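Local coordinates for protein nucleoporin NUP170 (Chaetomium thermophilum, PDB 5HAX) that probably serves as a scaffold component of the nuclear pore complex, joining an N-terminal beta-propeller to an alpha-helical region, at residues L382-F392 with T440-F450; N461-Q469 with Y594-L602. All coordinates share one frame; numbering follows the deposited sequence.

Overall arrangement
Interaction 1 lies wholly within the propeller-like region, whereas interaction 2 joins a loop of that region to the helical part. They follow one another along the chain: interaction 1 closes at F450 before interaction 2 opens at N461. Interaction 1 packs the outermost strand 380-386 of one sheet against the outermost strand 440-445 of the next, so it joins neighbouring blades. Interaction 2, its centre about 22 Å from that of interaction 1, docks the loop between helix 456-459 and strand 473-478 onto the end of helix 586-599. The two touch directly, since Y390 probably hydrogen-bonds E462 and the F450 ring packs on V465. Blade-to-blade packing therefore runs on into the junction between propeller and helices.

Interaction 1: residues L382-F392 with T440-F450; sequences LGFRFSPGYFF and TIEIGLTTAPF
I443 packs against F384 and F392, on the two paired strands of the facing hairpin, and has more surface buried here than any other residue of the pair. Its CB sits over the face of F384, 4.0 Å from the ring centroid, as a CH-pi contact. CG1 lies anti to the carbonyl carbon (chi1 -61°), which carries CD1 on to F392 CB at 3.9 Å. F386 has nearly the same torsions as F384 but meets I443 with its edge: I443 O lies in its ring plane, 3.8 Å from F386 CZ, while F386 CE1 touches L445 CB. At the far end F450 lays one face on P388, whose CD is 3.9 Å from the F450 ring centroid. That proline follows a cis peptide bond. Close by, a water donates to S387 O and accepts from F450 N, bridging the two loops. G389 and Y390 both face F386 in a classic beta bulge, where the turn re-enters strand 390-395. Strands 382-386 and 440-445 run parallel, 2° apart, with axes 8.1 Å from each other; they are edge strands of adjacent propeller sheets, joined through side chains. F474 of strand 473-478 meets both F386 and F392, while Y390 OH reaches E462.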
loop_
_atom_site.group_PDB
_atom_site.type_symbol
_atom_site.label_atom_id
_atom_site.label_comp_id
_atom_site.label_asym_id
_atom_site.label_seq_id
_atom_site.Cartn_x
_atom_site.Cartn_y
_atom_site.Cartn_z
ATOM N N LEU A 382 15.195 -8.053 11.409
ATOM C CA LEU A 382 14.592 -6.901 10.756
ATOM C C LEU A 382 13.118 -7.188 10.525
ATOM O O LEU A 382 12.729 -8.338 10.308
ATOM C CB LEU A 382 15.270 -6.590 9.414
ATOM C CG LEU A 382 16.755 -6.238 9.446
ATOM C CD1 LEU A 382 17.335 -6.283 8.041
ATOM C CD2 LEU A 382 16.957 -4.866 10.068
ATOM N N GLY A 383 12.306 -6.138 10.556
ATOM C CA GLY A 383 10.874 -6.290 10.361
ATOM C C GLY A 383 10.254 -5.058 9.747
ATOM O O GLY A 383 10.678 -3.928 10.011
ATOM N N PHE A 384 9.222 -5.281 8.929
ATOM C CA PHE A 384 8.537 -4.212 8.214
ATOM C C PHE A 384 7.049 -4.520 8.132
ATOM O O PHE A 384 6.657 -5.679 7.963
ATOM C CB PHE A 384 9.098 -4.044 6.794
ATOM C CG PHE A 384 10.593 -3.898 6.741
ATOM C CD1 PHE A 384 11.179 -2.644 6.718
ATOM C CD2 PHE A 384 11.413 -5.016 6.709
ATOM C CE1 PHE A 384 12.554 -2.508 6.668
ATOM C CE2 PHE A 384 12.788 -4.885 6.659
ATOM C CZ PHE A 384 13.357 -3.629 6.639
ATOM N N ARG A 385 6.224 -3.477 8.244
ATOM C CA ARG A 385 4.782 -3.587 8.049
ATOM C C ARG A 385 4.331 -2.519 7.066
ATOM O O ARG A 385 4.719 -1.352 7.186
ATOM C CB ARG A 385 4.009 -3.440 9.364
ATOM C CG ARG A 385 2.500 -3.647 9.216
ATOM C CD ARG A 385 1.735 -3.204 10.458
ATOM N NE ARG A 385 0.302 -3.474 10.348
ATOM C CZ ARG A 385 -0.576 -2.674 9.745
ATOM N NH1 ARG A 385 -0.181 -1.540 9.180
ATOM N NH2 ARG A 385 -1.858 -3.014 9.700
ATOM N N PHE A 386 3.511 -2.925 6.098
ATOM C CA PHE A 386 2.899 -2.018 5.136
ATOM C C PHE A 386 1.392 -2.212 5.164
ATOM O O PHE A 386 0.907 -3.346 5.242
ATOM C CB PHE A 386 3.429 -2.264 3.716
ATOM C CG PHE A 386 4.925 -2.217 3.613
ATOM C CD1 PHE A 386 5.585 -1.008 3.498
ATOM C CD2 PHE A 386 5.671 -3.383 3.627
ATOM C CE1 PHE A 386 6.960 -0.960 3.401
ATOM C CE2 PHE A 386 7.047 -3.341 3.530
ATOM C CZ PHE A 386 7.692 -2.128 3.418
ATOM N N SER A 387 0.654 -1.105 5.120
ATOM C CA SER A 387 -0.801 -1.165 5.027
ATOM C C SER A 387 -1.190 -2.028 3.830
ATOM O O SER A 387 -0.551 -1.944 2.780
ATOM C CB SER A 387 -1.403 0.236 4.888
ATOM O OG SER A 387 -1.094 1.049 6.005
ATOM N N PRO A 388 -2.240 -2.854 3.972
ATOM C CA PRO A 388 -3.145 -3.002 5.116
ATOM C C PRO A 388 -2.680 -4.036 6.145
ATOM O O PRO A 388 -3.508 -4.546 6.901
ATOM C CB PRO A 388 -4.443 -3.450 4.451
ATOM C CG PRO A 388 -3.973 -4.304 3.323
ATOM C CD PRO A 388 -2.643 -3.734 2.862
ATOM N N GLY A 389 -1.383 -4.342 6.176
ATOM C CA GLY A 389 -0.852 -5.265 7.164
ATOM C C GLY A 389 0.168 -6.254 6.634
ATOM O O GLY A 389 0.519 -7.211 7.332
ATOM N N TYR A 390 0.650 -6.043 5.411
ATOM C CA TYR A 390 1.695 -6.895 4.854
ATOM C C TYR A 390 2.924 -6.861 5.758
ATOM O O TYR A 390 3.472 -5.790 6.026
ATOM C CB TYR A 390 2.063 -6.425 3.446
ATOM C CG TYR A 390 0.900 -6.277 2.485
ATOM C CD1 TYR A 390 -0.186 -7.147 2.521
ATOM C CD2 TYR A 390 0.893 -5.260 1.535
ATOM C CE1 TYR A 390 -1.243 -7.004 1.635
ATOM C CE2 TYR A 390 -0.154 -5.112 0.649
ATOM C CZ TYR A 390 -1.218 -5.985 0.700
ATOM O OH TYR A 390 -2.262 -5.826 -0.187
ATOM N N PHE A 391 3.362 -8.034 6.215
ATOM C CA PHE A 391 4.406 -8.154 7.229
ATOM C C PHE A 391 5.580 -8.945 6.664
ATOM O O PHE A 391 5.401 -10.073 6.197
ATOM C CB PHE A 391 3.849 -8.829 8.487
ATOM C CG PHE A 391 4.884 -9.133 9.538
ATOM C CD1 PHE A 391 5.726 -8.142 10.011
ATOM C CD2 PHE A 391 4.988 -10.405 10.075
ATOM C CE1 PHE A 391 6.668 -8.421 10.986
ATOM C CE2 PHE A 391 5.924 -10.688 11.049
ATOM C CZ PHE A 391 6.763 -9.693 11.507
ATOM N N PHE A 392 6.772 -8.351 6.713
ATOM C CA PHE A 392 8.019 -9.001 6.318
ATOM C C PHE A 392 8.923 -9.108 7.537
ATOM O O PHE A 392 9.204 -8.096 8.187
ATOM C CB PHE A 392 8.741 -8.207 5.220
ATOM C CG PHE A 392 8.047 -8.228 3.885
ATOM C CD1 PHE A 392 8.552 -8.984 2.843
ATOM C CD2 PHE A 392 6.905 -7.478 3.667
ATOM C CE1 PHE A 392 7.925 -9.000 1.610
ATOM C CE2 PHE A 392 6.273 -7.492 2.435
ATOM C CZ PHE A 392 6.784 -8.253 1.409
ATOM N N THR A 440 19.767 -9.822 4.126
ATOM C CA THR A 440 18.801 -8.770 3.847
ATOM C C THR A 440 19.200 -7.487 4.564
ATOM O O THR A 440 19.605 -7.506 5.728
ATOM C CB THR A 440 17.400 -9.203 4.280
ATOM O OG1 THR A 440 17.069 -10.449 3.654
ATOM C CG2 THR A 440 16.361 -8.151 3.893
ATOM N N ILE A 441 19.084 -6.368 3.854
ATOM C CA ILE A 441 19.460 -5.056 4.366
ATOM C C ILE A 441 18.237 -4.171 4.574
ATOM O O ILE A 441 18.090 -3.535 5.618
ATOM C CB ILE A 441 20.480 -4.376 3.424
ATOM C CG1 ILE A 441 21.800 -5.154 3.440
ATOM C CG2 ILE A 441 20.716 -2.920 3.834
ATOM C CD1 ILE A 441 22.771 -4.740 2.361
ATOM N N GLU A 442 17.348 -4.118 3.586
ATOM C CA GLU A 442 16.221 -3.198 3.629
ATOM C C GLU A 442 15.124 -3.722 2.715
ATOM O O GLU A 442 15.396 -4.425 1.738
ATOM C CB GLU A 442 16.650 -1.787 3.207
ATOM C CG GLU A 442 15.693 -0.687 3.627
ATOM C CD GLU A 442 16.124 0.682 3.130
ATOM O OE1 GLU A 442 17.276 0.814 2.663
ATOM O OE2 GLU A 442 15.309 1.626 3.204
ATOM N N ILE A 443 13.883 -3.376 3.049
ATOM C CA ILE A 443 12.714 -3.739 2.255
ATOM C C ILE A 443 11.841 -2.500 2.122
ATOM O O ILE A 443 11.494 -1.874 3.130
ATOM C CB ILE A 443 11.924 -4.902 2.889
ATOM C CG1 ILE A 443 12.814 -6.146 2.991
ATOM C CG2 ILE A 443 10.670 -5.209 2.069
ATOM C CD1 ILE A 443 12.165 -7.329 3.694
ATOM N N GLY A 444 11.494 -2.150 0.890
ATOM C CA GLY A 444 10.716 -0.951 0.631
ATOM C C GLY A 444 9.637 -1.196 -0.402
ATOM O O GLY A 444 9.754 -2.069 -1.265
ATOM N N LEU A 445 8.574 -0.404 -0.299
ATOM C CA LEU A 445 7.443 -0.498 -1.211
ATOM C C LEU A 445 7.773 0.209 -2.522
ATOM O O LEU A 445 8.270 1.339 -2.516
ATOM C CB LEU A 445 6.203 0.119 -0.562
ATOM C CG LEU A 445 4.896 0.129 -1.356
ATOM C CD1 LEU A 445 4.335 -1.274 -1.514
ATOM C CD2 LEU A 445 3.881 1.040 -0.681
ATOM N N THR A 446 7.500 -0.461 -3.645
ATOM C CA THR A 446 7.765 0.097 -4.969
ATOM C C THR A 446 6.525 0.669 -5.638
ATOM O O THR A 446 6.660 1.488 -6.554
ATOM C CB THR A 446 8.362 -0.969 -5.896
ATOM O OG1 THR A 446 7.361 -1.940 -6.224
ATOM C CG2 THR A 446 9.549 -1.658 -5.243
ATOM N N THR A 447 5.337 0.253 -5.213
ATOM C CA THR A 447 4.082 0.727 -5.772
ATOM C C THR A 447 3.468 1.773 -4.844
ATOM O O THR A 447 4.004 2.093 -3.782
ATOM C CB THR A 447 3.130 -0.449 -5.993
ATOM O OG1 THR A 447 3.172 -1.316 -4.853
ATOM C CG2 THR A 447 3.539 -1.238 -7.225
ATOM N N ALA A 448 2.329 2.320 -5.260
ATOM C CA ALA A 448 1.674 3.353 -4.478
ATOM C C ALA A 448 1.127 2.767 -3.175
ATOM O O ALA A 448 0.703 1.609 -3.139
ATOM C CB ALA A 448 0.539 3.989 -5.273
ATOM N N PRO A 449 1.132 3.544 -2.090
ATOM C CA PRO A 449 0.606 3.038 -0.816
ATOM C C PRO A 449 -0.813 2.505 -0.961
ATOM O O PRO A 449 -1.645 3.075 -1.669
ATOM C CB PRO A 449 0.658 4.265 0.099
ATOM C CG PRO A 449 1.744 5.107 -0.464
ATOM C CD PRO A 449 1.705 4.895 -1.949
ATOM N N PHE A 450 -1.081 1.392 -0.282
ATOM C CA PHE A 450 -2.382 0.747 -0.377
ATOM C C PHE A 450 -3.435 1.542 0.384
ATOM O O PHE A 450 -3.191 2.035 1.490
ATOM C CB PHE A 450 -2.310 -0.677 0.175
ATOM C CG PHE A 450 -3.624 -1.416 0.135
ATOM C CD1 PHE A 450 -4.553 -1.267 1.155
ATOM C CD2 PHE A 450 -3.923 -2.270 -0.913
ATOM C CE1 PHE A 450 -5.758 -1.948 1.122
ATOM C CE2 PHE A 450 -5.127 -2.954 -0.949
ATOM C CZ PHE A 450 -6.044 -2.793 0.071
HETATM O O HOH W 1 0.874 0.075 1.301
#

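Interaction 2: residues N461-Q469 with Y594-L602; sequences NELAVQFDQ and YLTRLVRTL
R597 reaches from the helix along the backbone of L463 and A464, its chain extended from CG to NE. Salt bridges to E524 and D20 fix its guanidinium, and the L463-A464 peptide packs on one face of it, with L463 O 3.3 Å above the plane; the angle there is too poor for a hydrogen bond. L463 O has its own donor in Q466 NE2, at 3.1 Å and nearly straight (161°), in the carbonyl plane and on a lone pair. R600 offers a second guanidinium, with A464 CB over one face and V465 CG1 3.4 Å from R600 NH2. Its CG stands between the backbone N and the carbonyl carbon (chi1 74°), and the chain bends at chi3, bringing the head back over A464. R600 NH2 also donates to A452 O and, at the guanidinium edge, to a water that in turn donates weakly to D468 OD2. The aromatic end is T-shaped: the edge of Y594 points at the face of F467, planes 84° apart and centroids 5.1 Å apart, while Q466 CB covers the opposite face of F467. L598 CD2 adds a contact to F467 CB.

D468 approaches T601 from the opposite direction, its OD1 3.4 Å from T601 CG2, and its carboxylate stays beyond salt-bridge range of R600. Water bridges the gaps: one molecule joins A464 O and F467 N, with a weak bond to R597 O; another joins D468 OD1 to T601 N. The interface between propeller loop and helix thus rests on arginine faces, a ring pair and bridging water, and the charge of R600 and the waters probably offset the closeness of D468 OD2 to the acceptor R597 O, 3.3 Å away.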
loop_
_atom_site.group_PDB
_atom_site.type_symbol
_atom_site.label_atom_id
_atom_site.label_comp_id
_atom_site.label_asym_id
_atom_site.label_seq_id
_atom_site.Cartn_x
_atom_site.Cartn_y
_atom_site.Cartn_z
ATOM N N ASN A 461 -9.815 -3.390 2.467
ATOM C CA ASN A 461 -10.558 -4.289 1.583
ATOM C C ASN A 461 -9.763 -4.517 0.297
ATOM O O ASN A 461 -9.960 -3.860 -0.728
ATOM C CB ASN A 461 -11.943 -3.728 1.294
ATOM C CG ASN A 461 -12.870 -4.762 0.687
ATOM O OD1 ASN A 461 -12.426 -5.807 0.211
ATOM N ND2 ASN A 461 -14.164 -4.473 0.695
ATOM N N GLU A 462 -8.851 -5.493 0.362
ATOM C CA GLU A 462 -8.073 -5.874 -0.816
ATOM C C GLU A 462 -8.972 -6.314 -1.963
ATOM O O GLU A 462 -8.680 -6.043 -3.134
ATOM C CB GLU A 462 -7.111 -7.010 -0.480
ATOM C CG GLU A 462 -5.997 -6.684 0.488
ATOM C CD GLU A 462 -5.006 -7.824 0.589
ATOM O OE1 GLU A 462 -3.903 -7.708 0.017
ATOM O OE2 GLU A 462 -5.338 -8.850 1.219
ATOM N N LEU A 463 -10.055 -7.029 -1.646
ATOM C CA LEU A 463 -10.912 -7.581 -2.687
ATOM C C LEU A 463 -11.511 -6.478 -3.547
ATOM O O LEU A 463 -11.658 -6.637 -4.763
ATOM C CB LEU A 463 -12.015 -8.427 -2.050
ATOM C CG LEU A 463 -11.506 -9.620 -1.239
ATOM C CD1 LEU A 463 -12.600 -10.167 -0.340
ATOM C CD2 LEU A 463 -10.982 -10.704 -2.166
ATOM N N ALA A 464 -11.835 -5.340 -2.931
ATOM C CA ALA A 464 -12.525 -4.269 -3.638
ATOM C C ALA A 464 -11.636 -3.593 -4.674
ATOM O O ALA A 464 -12.147 -3.067 -5.671
ATOM C CB ALA A 464 -13.035 -3.238 -2.634
ATOM N N VAL A 465 -10.319 -3.596 -4.468
ATOM C CA VAL A 465 -9.387 -2.843 -5.304
ATOM C C VAL A 465 -8.568 -3.752 -6.213
ATOM O O VAL A 465 -7.563 -3.309 -6.783
ATOM C CB VAL A 465 -8.463 -1.964 -4.444
ATOM C CG1 VAL A 465 -9.269 -0.889 -3.732
ATOM C CG2 VAL A 465 -7.687 -2.806 -3.441
ATOM N N GLN A 466 -8.977 -5.014 -6.375
ATOM C CA GLN A 466 -8.219 -5.951 -7.200
ATOM C C GLN A 466 -7.985 -5.428 -8.612
ATOM O O GLN A 466 -6.973 -5.763 -9.237
ATOM C CB GLN A 466 -8.947 -7.297 -7.275
ATOM C CG GLN A 466 -8.907 -8.114 -5.996
ATOM C CD GLN A 466 -9.648 -9.432 -6.136
ATOM O OE1 GLN A 466 -9.061 -10.450 -6.504
ATOM N NE2 GLN A 466 -10.946 -9.416 -5.851
ATOM N N PHE A 467 -8.903 -4.608 -9.130
ATOM C CA PHE A 467 -8.863 -4.164 -10.521
ATOM C C PHE A 467 -8.686 -2.656 -10.658
ATOM O O PHE A 467 -8.756 -2.138 -11.780
ATOM C CB PHE A 467 -10.138 -4.612 -11.239
ATOM C CG PHE A 467 -10.616 -5.972 -10.816
ATOM C CD1 PHE A 467 -9.920 -7.109 -11.186
ATOM C CD2 PHE A 467 -11.750 -6.111 -10.036
ATOM C CE1 PHE A 467 -10.349 -8.360 -10.792
ATOM C CE2 PHE A 467 -12.186 -7.361 -9.639
ATOM C CZ PHE A 467 -11.484 -8.487 -10.017
ATOM N N ASP A 468 -8.453 -1.940 -9.557
ATOM C CA ASP A 468 -8.246 -0.495 -9.584
ATOM C C ASP A 468 -6.797 -0.081 -9.391
ATOM O O ASP A 468 -6.412 0.994 -9.853
ATOM C CB ASP A 468 -9.093 0.185 -8.500
ATOM C CG ASP A 468 -10.454 0.617 -9.005
ATOM O OD1 ASP A 468 -10.532 1.187 -10.116
ATOM O OD2 ASP A 468 -11.447 0.387 -8.288
ATOM N N GLN A 469 -5.994 -0.899 -8.714
ATOM C CA GLN A 469 -4.588 -0.605 -8.481
ATOM C C GLN A 469 -3.807 -1.908 -8.556
ATOM O O GLN A 469 -4.296 -2.957 -8.128
ATOM C CB GLN A 469 -4.379 0.074 -7.119
ATOM C CG GLN A 469 -4.903 -0.726 -5.934
ATOM C CD GLN A 469 -4.943 0.087 -4.650
ATOM O OE1 GLN A 469 -4.191 -0.175 -3.711
ATOM N NE2 GLN A 469 -5.828 1.077 -4.603
ATOM N N TYR A 594 -18.617 -7.657 -9.103
ATOM C CA TYR A 594 -17.558 -7.368 -10.063
ATOM C C TYR A 594 -17.781 -6.021 -10.740
ATOM O O TYR A 594 -16.873 -5.184 -10.798
ATOM C CB TYR A 594 -17.481 -8.489 -11.099
ATOM C CG TYR A 594 -16.374 -8.315 -12.112
ATOM C CD1 TYR A 594 -15.080 -8.023 -11.708
ATOM C CD2 TYR A 594 -16.620 -8.455 -13.472
ATOM C CE1 TYR A 594 -14.061 -7.865 -12.628
ATOM C CE2 TYR A 594 -15.607 -8.299 -14.401
ATOM C CZ TYR A 594 -14.329 -8.006 -13.974
ATOM O OH TYR A 594 -13.315 -7.849 -14.891
ATOM N N LEU A 595 -18.992 -5.792 -11.260
ATOM C CA LEU A 595 -19.278 -4.542 -11.959
ATOM C C LEU A 595 -19.075 -3.337 -11.049
ATOM O O LEU A 595 -18.492 -2.328 -11.465
ATOM C CB LEU A 595 -20.707 -4.558 -12.503
ATOM C CG LEU A 595 -21.186 -3.252 -13.146
ATOM C CD1 LEU A 595 -20.293 -2.870 -14.315
ATOM C CD2 LEU A 595 -22.637 -3.375 -13.585
ATOM N N THR A 596 -19.564 -3.419 -9.810
ATOM C CA THR A 596 -19.404 -2.312 -8.872
ATOM C C THR A 596 -17.935 -1.969 -8.682
ATOM O O THR A 596 -17.544 -0.797 -8.738
ATOM C CB THR A 596 -20.045 -2.666 -7.530
ATOM O OG1 THR A 596 -21.451 -2.881 -7.712
ATOM C CG2 THR A 596 -19.829 -1.546 -6.509
ATOM N N ARG A 597 -17.102 -2.987 -8.464
ATOM C CA ARG A 597 -15.689 -2.749 -8.194
ATOM C C ARG A 597 -14.973 -2.178 -9.413
ATOM O O ARG A 597 -13.956 -1.491 -9.268
ATOM C CB ARG A 597 -15.031 -4.048 -7.724
ATOM C CG ARG A 597 -15.490 -4.473 -6.333
ATOM C CD ARG A 597 -15.048 -5.886 -5.973
ATOM N NE ARG A 597 -15.327 -6.195 -4.569
ATOM C CZ ARG A 597 -15.138 -7.385 -4.006
ATOM N NH1 ARG A 597 -14.671 -8.399 -4.724
ATOM N NH2 ARG A 597 -15.421 -7.565 -2.723
ATOM N N LEU A 598 -15.491 -2.433 -10.616
ATOM C CA LEU A 598 -14.891 -1.851 -11.813
ATOM C C LEU A 598 -15.123 -0.344 -11.895
ATOM O O LEU A 598 -14.331 0.365 -12.529
ATOM C CB LEU A 598 -15.438 -2.530 -13.070
ATOM C CG LEU A 598 -15.037 -3.981 -13.337
ATOM C CD1 LEU A 598 -15.711 -4.461 -14.615
ATOM C CD2 LEU A 598 -13.526 -4.153 -13.432
ATOM N N VAL A 599 -16.188 0.167 -11.270
ATOM C CA VAL A 599 -16.558 1.574 -11.381
ATOM C C VAL A 599 -16.550 2.289 -10.032
ATOM O O VAL A 599 -17.050 3.412 -9.931
ATOM C CB VAL A 599 -17.933 1.736 -12.063
ATOM C CG1 VAL A 599 -17.923 1.099 -13.443
ATOM C CG2 VAL A 599 -19.045 1.154 -11.197
ATOM N N ARG A 600 -15.985 1.672 -8.990
ATOM C CA ARG A 600 -16.063 2.269 -7.659
ATOM C C ARG A 600 -15.365 3.625 -7.599
ATOM O O ARG A 600 -15.796 4.509 -6.849
ATOM C CB ARG A 600 -15.468 1.317 -6.619
ATOM C CG ARG A 600 -13.955 1.232 -6.642
ATOM C CD ARG A 600 -13.454 -0.018 -5.931
ATOM N NE ARG A 600 -13.935 -0.110 -4.553
ATOM C CZ ARG A 600 -13.295 0.377 -3.491
ATOM N NH1 ARG A 600 -13.820 0.234 -2.281
ATOM N NH2 ARG A 600 -12.134 1.005 -3.628
ATOM N N THR A 601 -14.297 3.816 -8.379
ATOM C CA THR A 601 -13.614 5.105 -8.405
ATOM C C THR A 601 -14.409 6.182 -9.135
ATOM O O THR A 601 -14.070 7.363 -9.014
ATOM C CB THR A 601 -12.240 4.974 -9.070
ATOM O OG1 THR A 601 -12.402 4.571 -10.437
ATOM C CG2 THR A 601 -11.373 3.956 -8.339
ATOM N N LEU A 602 -15.451 5.804 -9.878
ATOM C CA LEU A 602 -16.229 6.719 -10.708
ATOM C C LEU A 602 -17.557 7.110 -10.075
ATOM O O LEU A 602 -17.885 8.297 -10.004
ATOM C CB LEU A 602 -16.504 6.070 -12.070
ATOM C CG LEU A 602 -15.729 6.576 -13.284
ATOM C CD1 LEU A 602 -14.239 6.598 -13.007
ATOM C CD2 LEU A 602 -16.041 5.695 -14.486
HETATM O O HOH W 2 -11.259 -3.207 -8.112
HETATM O O HOH W 3 -13.166 1.949 -10.609
HETATM O O HOH W 4 -10.530 2.000 -5.494
#